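Local structure of DSBA-like thioredoxin domain-containing protein (Pseudomonas aeruginosa PAO1, 5HFI) at residues L9-D14 against P25-A30; P97-V102 against A163-S168; L116-I119 against V125-R128; Q192-G197 against D204-F209. The protein probably reduces disulfides in the cytosol as a DsbA-like member of the thioredoxin superfamily, and binds glutathione at its cysteine site. One frame throughout, in Å; residues are numbered along the deposited sequence.

Contact 1: residues L9-D14 against P25-A30; sequences LHYLYD and PLLAAA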
loop_
_atom_site.group_PDB
_atom_site.type_symbol
_atom_site.label_atom_id
_atom_site.label_comp_id
_atom_site.label_asym_id
_atom_site.label_seq_id
_atom_site.Cartn_x
_atom_site.Cartn_y
_atom_site.Cartn_z
ATOM N N LEU A 9 6.656 -11.834 -7.254
ATOM C CA LEU A 9 6.360 -11.517 -5.865
ATOM C C LEU A 9 5.003 -10.830 -5.797
ATOM O O LEU A 9 4.834 -9.727 -6.327
ATOM C CB LEU A 9 7.440 -10.620 -5.259
ATOM C CG LEU A 9 7.185 -10.206 -3.808
ATOM C CD1 LEU A 9 7.305 -11.407 -2.880
ATOM C CD2 LEU A 9 8.132 -9.096 -3.383
ATOM N N HIS A 10 4.042 -11.484 -5.157
ATOM C CA HIS A 10 2.718 -10.915 -4.975
ATOM C C HIS A 10 2.660 -10.200 -3.633
ATOM O O HIS A 10 3.077 -10.756 -2.611
ATOM C CB HIS A 10 1.647 -12.002 -5.049
ATOM C CG HIS A 10 1.603 -12.717 -6.365
ATOM N ND1 HIS A 10 0.783 -12.320 -7.400
ATOM C CD2 HIS A 10 2.270 -13.807 -6.815
ATOM C CE1 HIS A 10 0.951 -13.128 -8.431
ATOM N NE2 HIS A 10 1.847 -14.041 -8.102
ATOM N N TYR A 11 2.154 -8.969 -3.639
ATOM C CA TYR A 11 2.066 -8.144 -2.439
ATOM C C TYR A 11 0.602 -7.804 -2.189
ATOM O O TYR A 11 -0.001 -7.038 -2.949
ATOM C CB TYR A 11 2.912 -6.877 -2.580
ATOM C CG TYR A 11 2.848 -5.941 -1.388
ATOM C CD1 TYR A 11 2.878 -4.564 -1.563
ATOM C CD2 TYR A 11 2.759 -6.433 -0.091
ATOM C CE1 TYR A 11 2.825 -3.701 -0.482
ATOM C CE2 TYR A 11 2.703 -5.575 0.998
ATOM C CZ TYR A 11 2.735 -4.210 0.792
ATOM O OH TYR A 11 2.680 -3.349 1.862
ATOM N N LEU A 12 0.034 -8.385 -1.134
ATOM C CA LEU A 12 -1.307 -8.047 -0.673
ATOM C C LEU A 12 -1.198 -6.930 0.357
ATOM O O LEU A 12 -0.571 -7.106 1.407
ATOM C CB LEU A 12 -1.996 -9.271 -0.074
ATOM C CG LEU A 12 -2.564 -10.294 -1.057
ATOM C CD1 LEU A 12 -2.619 -11.673 -0.420
ATOM C CD2 LEU A 12 -3.950 -9.859 -1.513
ATOM N N TYR A 13 -1.820 -5.790 0.064
ATOM C CA TYR A 13 -1.631 -4.579 0.845
ATOM C C TYR A 13 -2.970 -3.889 1.060
ATOM O O TYR A 13 -3.984 -4.233 0.446
ATOM C CB TYR A 13 -0.676 -3.608 0.140
ATOM C CG TYR A 13 -1.326 -2.952 -1.059
ATOM C CD1 TYR A 13 -1.911 -1.694 -0.957
ATOM C CD2 TYR A 13 -1.382 -3.600 -2.286
ATOM C CE1 TYR A 13 -2.525 -1.101 -2.036
ATOM C CE2 TYR A 13 -1.989 -3.010 -3.377
ATOM C CZ TYR A 13 -2.561 -1.759 -3.244
ATOM O OH TYR A 13 -3.170 -1.165 -4.320
ATOM N N ASP A 14 -2.951 -2.881 1.935
ATOM C CA ASP A 14 -4.012 -1.895 1.978
ATOM C C ASP A 14 -3.376 -0.553 2.305
ATOM O O ASP A 14 -2.543 -0.479 3.227
ATOM C CB ASP A 14 -5.094 -2.209 3.002
ATOM C CG ASP A 14 -6.277 -1.284 2.882
ATOM O OD1 ASP A 14 -6.278 -0.228 3.553
ATOM O OD2 ASP A 14 -7.183 -1.599 2.081
ATOM N N PRO A 25 9.556 -0.038 2.848
ATOM C CA PRO A 25 10.930 -0.277 2.373
ATOM C C PRO A 25 11.126 -1.665 1.790
ATOM O O PRO A 25 12.008 -1.850 0.940
ATOM C CB PRO A 25 11.790 -0.054 3.629
ATOM C CG PRO A 25 10.925 0.680 4.577
ATOM C CD PRO A 25 9.537 0.242 4.295
ATOM N N LEU A 26 10.326 -2.649 2.211
ATOM C CA LEU A 26 10.442 -3.984 1.634
ATOM C C LEU A 26 9.908 -4.018 0.206
ATOM O O LEU A 26 10.484 -4.681 -0.664
ATOM C CB LEU A 26 9.700 -5.000 2.500
ATOM C CG LEU A 26 10.085 -5.042 3.978
ATOM C CD1 LEU A 26 9.439 -6.238 4.660
ATOM C CD2 LEU A 26 11.596 -5.076 4.146
ATOM N N LEU A 27 8.797 -3.324 -0.052
ATOM C CA LEU A 27 8.305 -3.228 -1.423
ATOM C C LEU A 27 9.288 -2.466 -2.303
ATOM O O LEU A 27 9.530 -2.853 -3.453
ATOM C CB LEU A 27 6.930 -2.558 -1.447
ATOM C CG LEU A 27 6.316 -2.353 -2.832
ATOM C CD1 LEU A 27 6.169 -3.688 -3.555
ATOM C CD2 LEU A 27 4.973 -1.651 -2.719
ATOM N N ALA A 28 9.869 -1.382 -1.780
ATOM C CA ALA A 28 10.840 -0.621 -2.559
ATOM C C ALA A 28 12.071 -1.461 -2.873
ATOM O O ALA A 28 12.575 -1.439 -4.003
ATOM C CB ALA A 28 11.234 0.653 -1.810
ATOM N N ALA A 29 12.564 -2.214 -1.889
ATOM C CA ALA A 29 13.723 -3.069 -2.122
ATOM C C ALA A 29 13.398 -4.185 -3.106
ATOM O O ALA A 29 14.243 -4.562 -3.926
ATOM C CB ALA A 29 14.221 -3.648 -0.799
ATOM N N ALA A 30 12.177 -4.725 -3.042
ATOM C CA ALA A 30 11.792 -5.793 -3.960
ATOM C C ALA A 30 11.761 -5.298 -5.400
ATOM O O ALA A 30 12.132 -6.032 -6.324
ATOM C CB ALA A 30 10.433 -6.363 -3.567
#
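Leu-9 and Tyr-11 reach from strand 8-13 to Ala-30 and Leu-27 on helix 24-30. At Leu-9, with CG anti to the backbone N (chi1 178°), the branch CD2 meets the CB of Ala-30 at 3.6 Å. Alanine suits this place: its short methyl lets the helix come close, and Ala-30 also lies against Trp-206 and Leu-210 of the last helix. His-10 turns to the other side of the sheet, where it is hydrogen-bonded to His-41 and Glu-186. Tyr-11 returns to the helix side. The side chain of Leu-27 crosses it at about a right angle and brings both methyls obliquely to the CD1-CE1 side of the ring: CD2 is 3.7 Å from CE1 of Tyr-11, and CD1 is 3.9 Å from Tyr-11 CD1. The phenol is also held from its own strand, for the CB of Tyr-13 sits 3.5 Å above one face of the Tyr-11 ring, while Phe-183 of the adjacent strand stacks with that ring. The segments frame the start of a thioredoxin-type beta-alpha unit; the chain between them carries Cys-17, the glutathione-linked residue, and the Tyr-11 side chain lies about 7 Å from that of Cys-17. With carbon meeting carbon throughout, the contact is dispersive and hydrophobic, so strand and helix are held by the fit of buried shapes rather than by directed bonds.

Contact 2: residues P97-V102 against A163-S168; sequences PPTAAV and AHFADS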
loop_
_atom_site.group_PDB
_atom_site.type_symbol
_atom_site.label_atom_id
_atom_site.label_comp_id
_atom_site.label_asym_id
_atom_site.label_seq_id
_atom_site.Cartn_x
_atom_site.Cartn_y
_atom_site.Cartn_z
ATOM N N PRO A 97 -10.749 4.717 -2.548
ATOM C CA PRO A 97 -10.163 5.741 -3.431
ATOM C C PRO A 97 -8.652 5.606 -3.564
ATOM O O PRO A 97 -8.144 5.639 -4.695
ATOM C CB PRO A 97 -10.576 7.068 -2.773
ATOM C CG PRO A 97 -11.831 6.723 -2.032
ATOM C CD PRO A 97 -11.602 5.334 -1.510
ATOM N N PRO A 98 -7.885 5.452 -2.471
ATOM C CA PRO A 98 -6.433 5.294 -2.666
ATOM C C PRO A 98 -6.070 4.045 -3.444
ATOM O O PRO A 98 -5.085 4.057 -4.191
ATOM C CB PRO A 98 -5.873 5.239 -1.237
ATOM C CG PRO A 98 -7.017 5.016 -0.363
ATOM C CD PRO A 98 -8.206 5.594 -1.039
ATOM N N THR A 99 -6.818 2.953 -3.277
ATOM C CA THR A 99 -6.525 1.764 -4.070
ATOM C C THR A 99 -6.793 2.017 -5.549
ATOM O O THR A 99 -6.003 1.605 -6.407
ATOM C CB THR A 99 -7.331 0.566 -3.568
ATOM O OG1 THR A 99 -7.056 0.354 -2.177
ATOM C CG2 THR A 99 -6.950 -0.690 -4.343
ATOM N N ALA A 100 -7.896 2.702 -5.868
ATOM C CA ALA A 100 -8.162 3.065 -7.256
ATOM C C ALA A 100 -7.046 3.929 -7.832
ATOM O O ALA A 100 -6.715 3.806 -9.018
ATOM C CB ALA A 100 -9.505 3.789 -7.367
ATOM N N ALA A 101 -6.451 4.799 -7.013
ATOM C CA ALA A 101 -5.334 5.613 -7.485
ATOM C C ALA A 101 -4.127 4.746 -7.822
ATOM O O ALA A 101 -3.422 5.009 -8.803
ATOM C CB ALA A 101 -4.969 6.663 -6.433
ATOM N N VAL A 102 -3.874 3.711 -7.020
ATOM C CA VAL A 102 -2.784 2.785 -7.317
ATOM C C VAL A 102 -3.067 2.046 -8.620
ATOM O O VAL A 102 -2.193 1.914 -9.485
ATOM C CB VAL A 102 -2.581 1.805 -6.146
ATOM C CG1 VAL A 102 -1.657 0.670 -6.549
ATOM C CG2 VAL A 102 -2.052 2.541 -4.914
ATOM N N ALA A 163 -13.698 -5.567 -9.004
ATOM C CA ALA A 163 -13.110 -6.808 -9.501
ATOM C C ALA A 163 -11.717 -7.040 -8.926
ATOM O O ALA A 163 -11.334 -8.188 -8.671
ATOM C CB ALA A 163 -13.054 -6.787 -11.028
ATOM N N HIS A 164 -10.947 -5.967 -8.724
ATOM C CA HIS A 164 -9.628 -6.093 -8.112
ATOM C C HIS A 164 -9.735 -6.551 -6.663
ATOM O O HIS A 164 -8.988 -7.438 -6.230
ATOM C CB HIS A 164 -8.889 -4.755 -8.200
ATOM C CG HIS A 164 -7.471 -4.808 -7.714
ATOM N ND1 HIS A 164 -6.458 -5.398 -8.441
ATOM C CD2 HIS A 164 -6.895 -4.328 -6.587
ATOM C CE1 HIS A 164 -5.321 -5.285 -7.778
ATOM N NE2 HIS A 164 -5.558 -4.641 -6.649
ATOM N N PHE A 165 -10.654 -5.952 -5.899
ATOM C CA PHE A 165 -10.875 -6.369 -4.516
ATOM C C PHE A 165 -11.270 -7.840 -4.439
ATOM O O PHE A 165 -10.753 -8.592 -3.606
ATOM C CB PHE A 165 -11.960 -5.507 -3.870
ATOM C CG PHE A 165 -11.485 -4.159 -3.416
ATOM C CD1 PHE A 165 -12.389 -3.131 -3.216
ATOM C CD2 PHE A 165 -10.141 -3.918 -3.186
ATOM C CE1 PHE A 165 -11.967 -1.887 -2.795
ATOM C CE2 PHE A 165 -9.710 -2.675 -2.768
ATOM C CZ PHE A 165 -10.627 -1.656 -2.568
ATOM N N ALA A 166 -12.213 -8.260 -5.286
ATOM C CA ALA A 166 -12.663 -9.647 -5.264
ATOM C C ALA A 166 -11.521 -10.596 -5.596
ATOM O O ALA A 166 -11.364 -11.641 -4.954
ATOM C CB ALA A 166 -13.823 -9.839 -6.242
ATOM N N ASP A 167 -10.711 -10.239 -6.594
ATOM C CA ASP A 167 -9.542 -11.041 -6.936
ATOM C C ASP A 167 -8.572 -11.132 -5.763
ATOM O O ASP A 167 -8.064 -12.215 -5.450
ATOM C CB ASP A 167 -8.855 -10.443 -8.167
ATOM C CG ASP A 167 -7.813 -11.368 -8.766
ATOM O OD1 ASP A 167 -6.605 -11.074 -8.620
ATOM O OD2 ASP A 167 -8.206 -12.382 -9.388
ATOM N N SER A 168 -8.302 -10.003 -5.101
ATOM C CA SER A 168 -7.360 -10.005 -3.986
ATOM C C SER A 168 -7.867 -10.854 -2.829
ATOM O O SER A 168 -7.097 -11.600 -2.213
ATOM C CB SER A 168 -7.098 -8.577 -3.511
ATOM O OG SER A 168 -6.507 -7.783 -4.528
#
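Thr-99 of helix 96-109, in the helical region that DsbA-like proteins insert into the thioredoxin fold, meets Phe-165 and His-164 of helix 159-174, the helix that leads back into sheet strand 182-186. The threonine rotamer decides which branch does what. With chi1 at -57°, OG1 lies beside the backbone N and turns back to hydrogen-bond the carbonyl of Ser-95, and CG2 swings anti to the N, toward the other helix. Threonine suits the place because it spends its hydroxyl on that carbonyl, just before its own helix begins, and presents a methyl to the neighbour. Phe-165 comes from the opposite direction. Its CB leaves the helix at a slant, but CG anti to the carbonyl carbon (chi1 -79°) carries the end of the ring across the gap, with CZ 4.1 Å from the CB of Thr-99. His-164 adds a looser touch, its CD2 being 4.3 Å from Thr-99 CG2; its NE2 is hydrogen-bonded to the backbone N of Gly-42, which ties this helix to the end of an edge strand. Over one face of the imidazole, toward the rim, lies OG of Ser-168. The closest approach between the segments is from Thr-99 CG2 to Phe-165 CE2, 3.7 Å.

Contact 3: residues L116-I119 against V125-R128; sequences LARI and VEGR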
loop_
_atom_site.group_PDB
_atom_site.type_symbol
_atom_site.label_atom_id
_atom_site.label_comp_id
_atom_site.label_asym_id
_atom_site.label_seq_id
_atom_site.Cartn_x
_atom_site.Cartn_y
_atom_site.Cartn_z
ATOM N N LEU A 116 1.596 3.983 -4.499
ATOM C CA LEU A 116 1.287 3.507 -3.153
ATOM C C LEU A 116 2.219 4.134 -2.124
ATOM O O LEU A 116 1.769 4.594 -1.068
ATOM C CB LEU A 116 1.375 1.979 -3.092
ATOM C CG LEU A 116 1.210 1.354 -1.702
ATOM C CD1 LEU A 116 -0.171 1.655 -1.126
ATOM C CD2 LEU A 116 1.460 -0.152 -1.735
ATOM N N ALA A 117 3.523 4.162 -2.417
ATOM C CA ALA A 117 4.477 4.777 -1.498
ATOM C C ALA A 117 4.175 6.257 -1.294
ATOM O O ALA A 117 4.295 6.775 -0.177
ATOM C CB ALA A 117 5.903 4.590 -2.018
ATOM N N ARG A 118 3.790 6.955 -2.366
ATOM C CA ARG A 118 3.467 8.376 -2.249
ATOM C C ARG A 118 2.188 8.586 -1.449
ATOM O O ARG A 118 2.098 9.525 -0.647
ATOM C CB ARG A 118 3.331 8.999 -3.637
ATOM C CG ARG A 118 3.062 10.501 -3.615
ATOM C CD ARG A 118 4.266 11.267 -3.083
ATOM N NE ARG A 118 3.968 12.677 -2.842
ATOM C CZ ARG A 118 3.542 13.165 -1.681
ATOM N NH1 ARG A 118 3.357 12.358 -0.643
ATOM N NH2 ARG A 118 3.298 14.463 -1.555
ATOM N N ILE A 119 1.185 7.728 -1.670
ATOM C CA ILE A 119 -0.066 7.801 -0.918
ATOM C C ILE A 119 0.201 7.638 0.573
ATOM O O ILE A 119 -0.344 8.373 1.407
ATOM C CB ILE A 119 -1.059 6.737 -1.426
ATOM C CG1 ILE A 119 -1.717 7.180 -2.733
ATOM C CG2 ILE A 119 -2.118 6.425 -0.371
ATOM C CD1 ILE A 119 -2.546 6.085 -3.392
ATOM N N VAL A 125 2.870 10.932 6.826
ATOM C CA VAL A 125 3.820 12.021 7.019
ATOM C C VAL A 125 3.145 13.379 6.893
ATOM O O VAL A 125 3.305 14.242 7.755
ATOM C CB VAL A 125 4.997 11.883 6.027
ATOM C CG1 VAL A 125 5.911 13.093 6.118
ATOM C CG2 VAL A 125 5.765 10.602 6.301
ATOM N N GLU A 126 2.371 13.576 5.831
ATOM C CA GLU A 126 1.795 14.879 5.526
ATOM C C GLU A 126 0.404 15.082 6.110
ATOM O O GLU A 126 -0.080 16.220 6.127
ATOM C CB GLU A 126 1.743 15.080 4.007
ATOM C CG GLU A 126 3.112 15.225 3.365
ATOM C CD GLU A 126 3.091 14.969 1.864
ATOM O OE1 GLU A 126 4.033 14.317 1.362
ATOM O OE2 GLU A 126 2.133 15.416 1.195
ATOM N N GLY A 127 -0.249 14.025 6.583
ATOM C CA GLY A 127 -1.582 14.165 7.138
ATOM C C GLY A 127 -2.632 14.570 6.129
ATOM O O GLY A 127 -3.607 15.238 6.492
ATOM N N ARG A 128 -2.455 14.194 4.866
ATOM C CA ARG A 128 -3.432 14.507 3.836
ATOM C C ARG A 128 -4.603 13.532 3.891
ATOM O O ARG A 128 -4.518 12.445 4.471
ATOM C CB ARG A 128 -2.788 14.462 2.449
ATOM C CG ARG A 128 -1.496 15.247 2.331
ATOM C CD ARG A 128 -1.727 16.723 2.577
ATOM N NE ARG A 128 -2.817 17.249 1.760
ATOM C CZ ARG A 128 -2.694 17.600 0.483
ATOM N NH1 ARG A 128 -1.524 17.479 -0.132
ATOM N NH2 ARG A 128 -3.742 18.073 -0.178
#
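Arg-118 and Glu-126 form a salt bridge through three hydrogen bonds of unequal quality. The straight one runs from NH2 of Arg-118 to OE2 of Glu-126, 3.1 Å long with an N-H...O angle of 173°; OE2 lies in the guanidinium plane and receives the proton on its syn lone pair. OE1 of Glu-126 takes two weak, bent bonds, from Arg-118 NH1 at 2.9 Å and from Arg-118 NH2 at 3.0 Å. Because the carboxylate plane is turned 56° from the guanidinium plane, the two groups cannot make the flat, two-pronged pairing in which both bonds are straight. Arginine suits this place through its length: its CB does not point at the loop, but the chain bends at chi2 (67°) and carries the guanidinium there, while the chain of Glu-126 extends to meet it almost at a right angle. The arginine has a second carboxylate partner, Glu-142 of helix 133-142, which also bonds through NH2, so one cation probably balances two acids. Arg-128 lies close by, its NH1 5.9 Å from Arg-118 NH2, and its own salt bridge with Glu-138 would temper any repulsion. Between the acid and this second arginine, Gly-127 adopts positive phi, a conformation easy for glycine, and breaks the helical course. Farther in, the Arg-118 side chain also touches Leu-139, which Ile-119 meets as well. The arrangement is that of a surface salt bridge fastening a helix to the turn that follows it, within the helical part of a DsbA-like fold.

Contact 4: residues Q192-G197 against D204-F209; sequences QVLDTG and DDWRAF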
loop_
_atom_site.group_PDB
_atom_site.type_symbol
_atom_site.label_atom_id
_atom_site.label_comp_id
_atom_site.label_asym_id
_atom_site.label_seq_id
_atom_site.Cartn_x
_atom_site.Cartn_y
_atom_site.Cartn_z
ATOM N N GLN A 192 4.237 -19.569 -2.583
ATOM C CA GLN A 192 4.800 -19.733 -1.247
ATOM C C GLN A 192 4.705 -18.409 -0.504
ATOM O O GLN A 192 5.247 -17.397 -0.962
ATOM C CB GLN A 192 6.256 -20.204 -1.320
ATOM C CG GLN A 192 6.968 -20.239 0.017
ATOM C CD GLN A 192 8.410 -20.707 -0.106
ATOM O OE1 GLN A 192 8.779 -21.360 -1.082
ATOM N NE2 GLN A 192 9.229 -20.378 0.887
ATOM N N VAL A 193 4.028 -18.413 0.640
ATOM C CA VAL A 193 3.885 -17.199 1.437
ATOM C C VAL A 193 5.153 -16.996 2.258
ATOM O O VAL A 193 5.676 -17.942 2.857
ATOM C CB VAL A 193 2.635 -17.279 2.326
ATOM C CG1 VAL A 193 2.661 -16.203 3.398
ATOM C CG2 VAL A 193 1.380 -17.149 1.470
ATOM N N LEU A 194 5.660 -15.766 2.272
ATOM C CA LEU A 194 6.936 -15.456 2.902
ATOM C C LEU A 194 6.748 -14.937 4.323
ATOM O O LEU A 194 5.671 -14.475 4.710
ATOM C CB LEU A 194 7.717 -14.432 2.072
ATOM C CG LEU A 194 7.858 -14.753 0.580
ATOM C CD1 LEU A 194 8.687 -13.697 -0.131
ATOM C CD2 LEU A 194 8.480 -16.120 0.384
ATOM N N ASP A 195 7.833 -15.013 5.098
ATOM C CA ASP A 195 7.843 -14.571 6.494
ATOM C C ASP A 195 8.164 -13.079 6.521
ATOM O O ASP A 195 9.300 -12.652 6.737
ATOM C CB ASP A 195 8.844 -15.389 7.302
ATOM C CG ASP A 195 8.820 -15.058 8.787
ATOM O OD1 ASP A 195 9.628 -15.646 9.537
ATOM O OD2 ASP A 195 8.000 -14.217 9.211
ATOM N N THR A 196 7.122 -12.272 6.308
ATOM C CA THR A 196 7.308 -10.826 6.227
ATOM C C THR A 196 7.759 -10.243 7.561
ATOM O O THR A 196 8.608 -9.345 7.592
ATOM C CB THR A 196 6.016 -10.157 5.760
ATOM O OG1 THR A 196 5.644 -10.682 4.480
ATOM C CG2 THR A 196 6.203 -8.645 5.645
ATOM N N GLY A 197 7.205 -10.740 8.671
ATOM C CA GLY A 197 7.584 -10.217 9.974
ATOM C C GLY A 197 9.061 -10.377 10.270
ATOM O O GLY A 197 9.640 -9.575 11.007
ATOM N N ASP A 204 17.551 -4.573 3.534
ATOM C CA ASP A 204 18.715 -5.180 2.893
ATOM C C ASP A 204 18.690 -6.700 3.021
ATOM O O ASP A 204 19.026 -7.412 2.068
ATOM C CB ASP A 204 20.001 -4.610 3.488
ATOM C CG ASP A 204 20.187 -3.137 3.174
ATOM O OD1 ASP A 204 20.667 -2.395 4.057
ATOM O OD2 ASP A 204 19.856 -2.721 2.043
ATOM N N ASP A 205 18.320 -7.210 4.201
ATOM C CA ASP A 205 18.084 -8.645 4.357
ATOM C C ASP A 205 17.040 -9.128 3.361
ATOM O O ASP A 205 17.204 -10.173 2.720
ATOM C CB ASP A 205 17.622 -8.953 5.784
ATOM C CG ASP A 205 18.767 -9.122 6.760
ATOM O OD1 ASP A 205 19.905 -8.719 6.442
ATOM O OD2 ASP A 205 18.517 -9.657 7.862
ATOM N N TRP A 206 15.949 -8.369 3.227
ATOM C CA TRP A 206 14.850 -8.747 2.346
ATOM C C TRP A 206 15.300 -8.811 0.890
ATOM O O TRP A 206 14.983 -9.769 0.176
ATOM C CB TRP A 206 13.702 -7.752 2.539
ATOM C CG TRP A 206 12.519 -7.899 1.630
ATOM C CD1 TRP A 206 12.185 -7.087 0.580
ATOM C CD2 TRP A 206 11.485 -8.889 1.713
ATOM N NE1 TRP A 206 11.020 -7.522 -0.002
ATOM C CE2 TRP A 206 10.570 -8.626 0.673
ATOM C CE3 TRP A 206 11.252 -9.980 2.556
ATOM C CZ2 TRP A 206 9.438 -9.411 0.457
ATOM C CZ3 TRP A 206 10.126 -10.759 2.340
ATOM C CH2 TRP A 206 9.235 -10.471 1.297
ATOM N N ARG A 207 16.043 -7.801 0.433
ATOM C CA ARG A 207 16.545 -7.818 -0.937
ATOM C C ARG A 207 17.450 -9.022 -1.174
ATOM O O ARG A 207 17.316 -9.721 -2.187
ATOM C CB ARG A 207 17.284 -6.514 -1.237
ATOM C CG ARG A 207 17.594 -6.305 -2.708
ATOM C CD ARG A 207 18.539 -5.130 -2.919
ATOM N NE ARG A 207 17.933 -3.855 -2.551
ATOM C CZ ARG A 207 18.212 -3.193 -1.433
ATOM N NH1 ARG A 207 19.087 -3.692 -0.568
ATOM N NH2 ARG A 207 17.617 -2.032 -1.178
ATOM N N ALA A 208 18.361 -9.295 -0.237
ATOM C CA ALA A 208 19.257 -10.438 -0.384
ATOM C C ALA A 208 18.486 -11.751 -0.369
ATOM O O ALA A 208 18.823 -12.688 -1.101
ATOM C CB ALA A 208 20.312 -10.420 0.722
ATOM N N PHE A 209 17.446 -11.839 0.463
ATOM C CA PHE A 209 16.625 -13.043 0.482
ATOM C C PHE A 209 15.979 -13.289 -0.876
ATOM O O PHE A 209 15.980 -14.421 -1.376
ATOM C CB PHE A 209 15.566 -12.935 1.579
ATOM C CG PHE A 209 14.570 -14.058 1.573
ATOM C CD1 PHE A 209 14.861 -15.261 2.194
ATOM C CD2 PHE A 209 13.339 -13.908 0.954
ATOM C CE1 PHE A 209 13.945 -16.295 2.194
ATOM C CE2 PHE A 209 12.421 -14.940 0.949
ATOM C CZ PHE A 209 12.724 -16.134 1.571
#
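Leu-194 pushes its branched end against two aromatic residues of helix 203-215, Trp-206 and Phe-209. CD1 does most of the touching: it comes 3.6 Å from CH2 of Trp-206, the far corner of the indole, and 4.1 Å from CE2 of Phe-209. That second approach is at the edge of the phenyl ring, near its plane, and CD2 of Leu-194 supports it at 4.2 Å from the same CE2. Leucine fits because its fork puts CD1 against both rings while CD2 adds to the Phe-209 contact. Trp-206 spans the gap by length: its CB does not aim at Leu-194, but CG anti to the backbone N (chi1 175°) sends the six-membered ring out to it. The segments belong to the closing beta-beta-alpha half of the thioredoxin fold, where the last edge strand gives way to the final helix. The indole turns its NE1 side to Leu-26 and Ala-30 and meets Tyr-199 edge-to-face, while the phenyl of Phe-209 also meets Tyr-199. After Leu-194 the chain makes an inverse gamma turn centred on Asp-195, which occupies the N-cap of helix 196-199 and accepts a weak hydrogen bond at OD2 from the backbone N of Arg-198. On the long helix a salt bridge places Arg-207 NH1 2.9 Å from OD2 of Asp-204, on the anti lone pair of that oxygen; NH2 of Arg-207 reaches on to Glu-32.

How the contacts relate
From the N terminus, contact 1 closes a short loop, joining strand 8-13 to helix 24-30 around the glutathione-bearing cysteine. Contact 2 closes a long one, from helix 96-109 to helix 159-174, and contact 3 fastens a small turn lying within that span. Contact 4 comes last, tying the edge strand's exit to helix 203-215; no two contacts cross along the chain. In space, contact 1 is central: Tyr-13 meets Val-102 of contact 2 and Leu-116 of contact 3, and Leu-9 meets Leu-194 of contact 4. Contacts 2 and 3 join where Ile-119 and Leu-116 pack on helix 96-109, whereas contact 4 lies about 11 Å from contact 2 at the nearest atoms.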